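Local atomic coordinates of probable ubiquitin-conjugating enzyme E2 7 (Caenorhabditis elegans, PDB entry 1PZV), a protein that probably accepts ubiquitin from an E1 enzyme as a cysteine thioester and catalyses its covalent attachment to other proteins. Residues Tyr48-Leu57 with Lys69-Pro79. Residues are numbered along the deposited sequence; the frame is centred on the assembly and turned at random.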
ATOM      1  N   TYR A  48       6.137  -8.572  -7.827  1.00 68.30           N
ATOM      2  CA  TYR A  48       5.527  -7.349  -8.293  1.00 67.80           C
ATOM      3  C   TYR A  48       6.737  -6.535  -8.731  1.00 69.49           C
ATOM      4  O   TYR A  48       7.422  -5.944  -7.897  1.00 73.07           O
ATOM      5  CB  TYR A  48       4.780  -6.689  -7.135  1.00 63.45           C
ATOM      6  CG  TYR A  48       3.975  -7.681  -6.315  1.00 60.76           C
ATOM      7  CD1 TYR A  48       4.602  -8.559  -5.425  1.00 58.30           C
ATOM      8  CD2 TYR A  48       2.587  -7.754  -6.438  1.00 59.32           C
ATOM      9  CE1 TYR A  48       3.864  -9.479  -4.683  1.00 55.00           C
ATOM     10  CE2 TYR A  48       1.840  -8.673  -5.701  1.00 55.73           C
ATOM     11  CZ  TYR A  48       2.484  -9.532  -4.827  1.00 55.72           C
ATOM     12  OH  TYR A  48       1.741 -10.453  -4.110  1.00 56.44           O
ATOM     13  N   GLU A  49       7.031  -6.541 -10.027  1.00 69.15           N
ATOM     14  CA  GLU A  49       8.183  -5.810 -10.532  1.00 69.28           C
ATOM     15  C   GLU A  49       7.821  -4.689 -11.485  1.00 70.68           C
ATOM     16  O   GLU A  49       8.222  -3.531 -11.277  1.00 73.78           O
ATOM     17  CB  GLU A  49       9.151  -6.747 -11.232  1.00 70.22           C
ATOM     18  CG  GLU A  49      10.325  -7.175 -10.386  1.00 72.72           C
ATOM     19  CD  GLU A  49      11.635  -7.123 -11.162  1.00 74.23           C
ATOM     20  OE1 GLU A  49      12.526  -7.955 -10.890  1.00 76.60           O
ATOM     21  OE2 GLU A  49      11.775  -6.243 -12.041  1.00 73.46           O
ATOM     22  N   GLY A  50       7.077  -5.022 -12.535  1.00 67.60           N
ATOM     23  CA  GLY A  50       6.692  -4.002 -13.494  1.00 64.51           C
ATOM     24  C   GLY A  50       5.286  -3.512 -13.233  1.00 61.39           C
ATOM     25  O   GLY A  50       4.636  -2.953 -14.109  1.00 61.61           O
ATOM     26  N   GLY A  51       4.818  -3.709 -12.012  1.00 58.51           N
ATOM     27  CA  GLY A  51       3.471  -3.301 -11.694  1.00 57.48           C
ATOM     28  C   GLY A  51       3.248  -1.832 -11.406  1.00 55.32           C
ATOM     29  O   GLY A  51       4.003  -1.208 -10.670  1.00 53.20           O
ATOM     30  N   PHE A  52       2.197  -1.286 -12.005  1.00 54.41           N
ATOM     31  CA  PHE A  52       1.826   0.098 -11.790  1.00 56.02           C
ATOM     32  C   PHE A  52       0.493   0.083 -11.037  1.00 55.81           C
ATOM     33  O   PHE A  52      -0.552   0.430 -11.593  1.00 55.97           O
ATOM     34  CB  PHE A  52       1.686   0.838 -13.132  1.00 56.30           C
ATOM     35  CG  PHE A  52       2.981   1.002 -13.868  1.00 55.71           C
ATOM     36  CD1 PHE A  52       3.549  -0.068 -14.553  1.00 58.13           C
ATOM     37  CD2 PHE A  52       3.675   2.204 -13.822  1.00 55.12           C
ATOM     38  CE1 PHE A  52       4.807   0.059 -15.182  1.00 56.76           C
ATOM     39  CE2 PHE A  52       4.926   2.338 -14.442  1.00 54.96           C
ATOM     40  CZ  PHE A  52       5.489   1.263 -15.120  1.00 54.93           C
ATOM     41  N   PHE A  53       0.539  -0.322  -9.769  1.00 55.26           N
ATOM     42  CA  PHE A  53      -0.667  -0.408  -8.944  1.00 56.60           C
ATOM     43  C   PHE A  53      -1.118   0.905  -8.304  1.00 55.51           C
ATOM     44  O   PHE A  53      -0.427   1.466  -7.452  1.00 55.00           O
ATOM     45  CB  PHE A  53      -0.476  -1.456  -7.849  1.00 56.85           C
ATOM     46  CG  PHE A  53       0.129  -2.733  -8.335  1.00 56.07           C
ATOM     47  CD1 PHE A  53       1.509  -2.916  -8.316  1.00 56.15           C
ATOM     48  CD2 PHE A  53      -0.677  -3.758  -8.813  1.00 55.10           C
ATOM     49  CE1 PHE A  53       2.075  -4.108  -8.770  1.00 55.81           C
ATOM     50  CE2 PHE A  53      -0.124  -4.949  -9.270  1.00 54.24           C
ATOM     51  CZ  PHE A  53       1.252  -5.125  -9.247  1.00 54.72           C
ATOM     52  N   LYS A  54      -2.295   1.371  -8.717  1.00 55.36           N
ATOM     53  CA  LYS A  54      -2.872   2.615  -8.214  1.00 55.98           C
ATOM     54  C   LYS A  54      -3.506   2.370  -6.852  1.00 55.74           C
ATOM     55  O   LYS A  54      -4.075   1.314  -6.621  1.00 53.97           O
ATOM     56  CB  LYS A  54      -3.919   3.142  -9.211  1.00 57.29           C
ATOM     57  CG  LYS A  54      -3.331   3.448 -10.608  1.00 62.83           C
ATOM     58  CD  LYS A  54      -4.372   3.915 -11.653  1.00 65.43           C
ATOM     59  CE  LYS A  54      -5.236   2.762 -12.182  1.00 69.12           C
ATOM     60  NZ  LYS A  54      -6.267   3.205 -13.173  1.00 70.49           N
ATOM     61  N   ALA A  55      -3.400   3.329  -5.938  1.00 55.81           N
ATOM     62  CA  ALA A  55      -3.995   3.142  -4.614  1.00 55.87           C
ATOM     63  C   ALA A  55      -4.479   4.455  -4.008  1.00 55.10           C
ATOM     64  O   ALA A  55      -4.038   5.545  -4.390  1.00 55.95           O
ATOM     65  CB  ALA A  55      -2.992   2.459  -3.670  1.00 54.24           C
ATOM     66  N   ILE A  56      -5.385   4.348  -3.051  1.00 54.01           N
ATOM     67  CA  ILE A  56      -5.915   5.533  -2.416  1.00 52.87           C
ATOM     68  C   ILE A  56      -5.786   5.503  -0.912  1.00 54.04           C
ATOM     69  O   ILE A  56      -6.136   4.512  -0.261  1.00 53.11           O
ATOM     70  CB  ILE A  56      -7.372   5.741  -2.797  1.00 52.63           C
ATOM     71  CG1 ILE A  56      -7.439   6.132  -4.275  1.00 53.22           C
ATOM     72  CG2 ILE A  56      -8.005   6.792  -1.892  1.00 51.32           C
ATOM     73  CD1 ILE A  56      -8.813   6.470  -4.772  1.00 55.05           C
ATOM     74  N   LEU A  57      -5.253   6.603  -0.378  1.00 55.43           N
ATOM     75  CA  LEU A  57      -5.057   6.768   1.058  1.00 55.70           C
ATOM     76  C   LEU A  57      -6.114   7.700   1.621  1.00 56.60           C
ATOM     77  O   LEU A  57      -6.290   8.819   1.140  1.00 55.12           O
ATOM     78  CB  LEU A  57      -3.673   7.350   1.352  1.00 53.57           C
ATOM     79  CG  LEU A  57      -2.451   6.441   1.249  1.00 53.19           C
ATOM     80  CD1 LEU A  57      -1.201   7.279   1.340  1.00 49.49           C
ATOM     81  CD2 LEU A  57      -2.475   5.406   2.356  1.00 52.53           C
ATOM     82  N   LYS A  69      -6.508   4.859   5.993  1.00 69.26           N
ATOM     83  CA  LYS A  69      -6.894   3.570   5.436  1.00 69.84           C
ATOM     84  C   LYS A  69      -6.306   3.499   4.036  1.00 69.27           C
ATOM     85  O   LYS A  69      -6.379   4.474   3.284  1.00 70.26           O
ATOM     86  CB  LYS A  69      -8.423   3.434   5.377  1.00 71.32           C
ATOM     87  CG  LYS A  69      -9.089   3.295   6.748  1.00 73.49           C
ATOM     88  CD  LYS A  69     -10.567   2.934   6.626  1.00 75.43           C
ATOM     89  CE  LYS A  69     -11.162   2.558   7.982  1.00 76.34           C
ATOM     90  NZ  LYS A  69     -12.578   2.088   7.874  1.00 76.92           N
ATOM     91  N   MET A  70      -5.701   2.368   3.687  1.00 67.93           N
ATOM     92  CA  MET A  70      -5.124   2.232   2.359  1.00 66.87           C
ATOM     93  C   MET A  70      -5.836   1.178   1.543  1.00 65.92           C
ATOM     94  O   MET A  70      -5.801  -0.004   1.879  1.00 63.92           O
ATOM     95  CB  MET A  70      -3.641   1.894   2.439  1.00 66.95           C
ATOM     96  CG  MET A  70      -2.963   1.884   1.078  1.00 66.22           C
ATOM     97  SD  MET A  70      -1.183   1.820   1.244  1.00 69.80           S
ATOM     98  CE  MET A  70      -0.654   2.062  -0.436  1.00 69.06           C
ATOM     99  N   LYS A  71      -6.479   1.615   0.466  1.00 66.86           N
ATOM    100  CA  LYS A  71      -7.205   0.710  -0.411  1.00 67.88           C
ATOM    101  C   LYS A  71      -6.604   0.688  -1.809  1.00 67.00           C
ATOM    102  O   LYS A  71      -6.536   1.713  -2.481  1.00 65.28           O
ATOM    103  CB  LYS A  71      -8.678   1.129  -0.513  1.00 69.20           C
ATOM    104  CG  LYS A  71      -9.455   0.302  -1.521  1.00 72.53           C
ATOM    105  CD  LYS A  71     -10.960   0.543  -1.430  1.00 76.12           C
ATOM    106  CE  LYS A  71     -11.710  -0.325  -2.444  1.00 78.03           C
ATOM    107  NZ  LYS A  71     -13.183  -0.331  -2.209  1.00 79.01           N
ATOM    108  N   PHE A  72      -6.173  -0.485  -2.243  1.00 67.54           N
ATOM    109  CA  PHE A  72      -5.607  -0.636  -3.568  1.00 68.14           C
ATOM    110  C   PHE A  72      -6.642  -0.671  -4.691  1.00 68.50           C
ATOM    111  O   PHE A  72      -7.588  -1.442  -4.637  1.00 69.13           O
ATOM    112  CB  PHE A  72      -4.790  -1.940  -3.649  1.00 65.41           C
ATOM    113  CG  PHE A  72      -3.333  -1.736  -3.664  1.00 61.72           C
ATOM    114  CD1 PHE A  72      -2.562  -1.952  -2.528  1.00 60.11           C
ATOM    115  CD2 PHE A  72      -2.730  -1.296  -4.818  1.00 61.68           C
ATOM    116  CE1 PHE A  72      -1.189  -1.720  -2.559  1.00 60.50           C
ATOM    117  CE2 PHE A  72      -1.379  -1.063  -4.864  1.00 62.37           C
ATOM    118  CZ  PHE A  72      -0.600  -1.273  -3.735  1.00 63.43           C
ATOM    119  N   ILE A  73      -6.461   0.153  -5.660  1.00 68.86           N
ATOM    120  CA  ILE A  73      -7.318   0.132  -6.808  1.00 70.22           C
ATOM    121  C   ILE A  73      -6.418  -0.579  -7.769  1.00 72.43           C
ATOM    122  O   ILE A  73      -5.218  -0.503  -7.579  1.00 77.34           O
ATOM    123  CB  ILE A  73      -7.713   1.547  -7.292  1.00 69.62           C
ATOM    124  CG1 ILE A  73      -8.719   2.154  -6.296  1.00 67.52           C
ATOM    125  CG2 ILE A  73      -8.297   1.509  -8.698  1.00 69.79           C
ATOM    126  CD1 ILE A  73      -9.276   3.491  -6.716  1.00 68.66           C
ATOM    127  N   SER A  74      -6.877  -1.277  -8.792  1.00 70.68           N
ATOM    128  CA  SER A  74      -5.907  -1.972  -9.619  1.00 69.17           C
ATOM    129  C   SER A  74      -5.676  -3.336  -9.020  1.00 69.40           C
ATOM    130  O   SER A  74      -5.050  -3.483  -7.980  1.00 68.74           O
ATOM    131  CB  SER A  74      -4.606  -1.188  -9.751  1.00 66.88           C
ATOM    132  OG  SER A  74      -4.535  -0.505 -10.993  1.00 66.02           O
ATOM    133  N   GLU A  75      -6.181  -4.351  -9.714  1.00 70.37           N
ATOM    134  CA  GLU A  75      -6.060  -5.755  -9.354  1.00 70.40           C
ATOM    135  C   GLU A  75      -4.682  -6.080  -8.799  1.00 69.18           C
ATOM    136  O   GLU A  75      -3.667  -5.709  -9.387  1.00 69.49           O
ATOM    137  CB  GLU A  75      -6.291  -6.592 -10.615  1.00 73.50           C
ATOM    138  CG  GLU A  75      -7.624  -7.295 -10.710  1.00 77.46           C
ATOM    139  CD  GLU A  75      -7.634  -8.563  -9.897  1.00 80.32           C
ATOM    140  OE1 GLU A  75      -7.785  -8.466  -8.666  1.00 80.23           O
ATOM    141  OE2 GLU A  75      -7.487  -9.653 -10.485  1.00 82.09           O
ATOM    142  N   ILE A  76      -4.645  -6.776  -7.671  1.00 68.02           N
ATOM    143  CA  ILE A  76      -3.376  -7.197  -7.091  1.00 65.55           C
ATOM    144  C   ILE A  76      -3.639  -8.485  -6.321  1.00 65.62           C
ATOM    145  O   ILE A  76      -4.683  -8.621  -5.679  1.00 66.04           O
ATOM    146  CB  ILE A  76      -2.783  -6.126  -6.151  1.00 63.40           C
ATOM    147  CG1 ILE A  76      -1.370  -6.541  -5.739  1.00 60.46           C
ATOM    148  CG2 ILE A  76      -3.684  -5.931  -4.934  1.00 60.83           C
ATOM    149  CD1 ILE A  76      -0.551  -5.409  -5.175  1.00 56.39           C
ATOM    150  N   TRP A  77      -2.713  -9.437  -6.403  1.00 65.25           N
ATOM    151  CA  TRP A  77      -2.880 -10.713  -5.711  1.00 65.41           C
ATOM    152  C   TRP A  77      -1.862 -10.832  -4.594  1.00 65.14           C
ATOM    153  O   TRP A  77      -0.709 -11.206  -4.816  1.00 62.65           O
ATOM    154  CB  TRP A  77      -2.728 -11.888  -6.691  1.00 65.85           C
ATOM    155  CG  TRP A  77      -3.200 -13.207  -6.126  1.00 66.10           C
ATOM    156  CD1 TRP A  77      -2.431 -14.304  -5.854  1.00 66.81           C
ATOM    157  CD2 TRP A  77      -4.533 -13.542  -5.703  1.00 65.84           C
ATOM    158  NE1 TRP A  77      -3.192 -15.292  -5.275  1.00 66.02           N
ATOM    159  CE2 TRP A  77      -4.485 -14.850  -5.165  1.00 66.19           C
ATOM    160  CE3 TRP A  77      -5.759 -12.857  -5.710  1.00 66.82           C
ATOM    161  CZ2 TRP A  77      -5.619 -15.494  -4.652  1.00 65.86           C
ATOM    162  CZ3 TRP A  77      -6.891 -13.499  -5.197  1.00 66.66           C
ATOM    163  CH2 TRP A  77      -6.806 -14.802  -4.668  1.00 67.04           C
ATOM    164  N   HIS A  78      -2.300 -10.504  -3.384  1.00 67.36           N
ATOM    165  CA  HIS A  78      -1.412 -10.547  -2.225  1.00 68.23           C
ATOM    166  C   HIS A  78      -2.091 -11.025  -0.933  1.00 67.96           C
ATOM    167  O   HIS A  78      -3.256 -10.700  -0.650  1.00 68.69           O
ATOM    168  CB  HIS A  78      -0.796  -9.158  -1.987  1.00 66.21           C
ATOM    169  CG  HIS A  78       0.376  -9.173  -1.060  1.00 66.13           C
ATOM    170  ND1 HIS A  78       1.654  -9.485  -1.479  1.00 67.44           N
ATOM    171  CD2 HIS A  78       0.470  -8.932   0.269  1.00 65.73           C
ATOM    172  CE1 HIS A  78       2.480  -9.430  -0.453  1.00 66.12           C
ATOM    173  NE2 HIS A  78       1.787  -9.096   0.624  1.00 66.11           N
ATOM    174  N   PRO A  79      -1.361 -11.813  -0.136  1.00 66.73           N
ATOM    175  CA  PRO A  79      -1.844 -12.353   1.136  1.00 67.07           C
ATOM    176  C   PRO A  79      -2.376 -11.272   2.081  1.00 67.55           C
ATOM    177  O   PRO A  79      -3.345 -11.503   2.813  1.00 68.59           O
ATOM    178  CB  PRO A  79      -0.606 -13.038   1.705  1.00 65.76           C
ATOM    179  CG  PRO A  79       0.068 -13.557   0.463  1.00 66.69           C
ATOM    180  CD  PRO A  79      -0.056 -12.397  -0.499  1.00 65.94           C
TER
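Two groups of the loop 73-79 grip the hydroxyl of Y48 in this UBC-fold protein: it donates to W77 O (OH to O 2.7 Å) and accepts from the H78 ring (ND1 to OH 2.8 Å). The second bond is fairly straight, 157° at the hydrogen, and OH lies close to the imidazole plane at the ring's edge, which would limit how the ring can turn. In the first, the hydroxyl stands 29° out of the W77 carbonyl plane. CG of H78 is anti to its backbone N (chi1 -165°), which carries the ring toward the tyrosine; this imidazole lies about 9 Å, side chain to side chain, from C88, the predicted thioester cysteine.

Just before these two residues, I76 fills the corner between two rings. Its CD1 sits over one face of F53, 4.1 Å from the centroid, a CH-pi contact, while CG1 meets CE2 of Y48 at 3.9 Å. Helix 147-161 also packs on both aromatic residues.

Strands 52-58 and 69-72 are the last two of the four-stranded antiparallel meander. I56 and K71 form a hydrogen-bonded pair, with I56 N to K71 O at 2.9 Å and a nearly linear return bond from K71 N to I56 O. On the side of the sheet carrying A55, L57, M70 and F72, A55 CB sits over one face of the F72 ring, 4.1 Å from its centroid, a second CH-pi contact. M70, extended beyond CG, runs past L57 CD2 and brings CE to A55 CB. I56, on the opposite face with K71, touches I73 of the following loop, CD1 to CD1 3.6 Å.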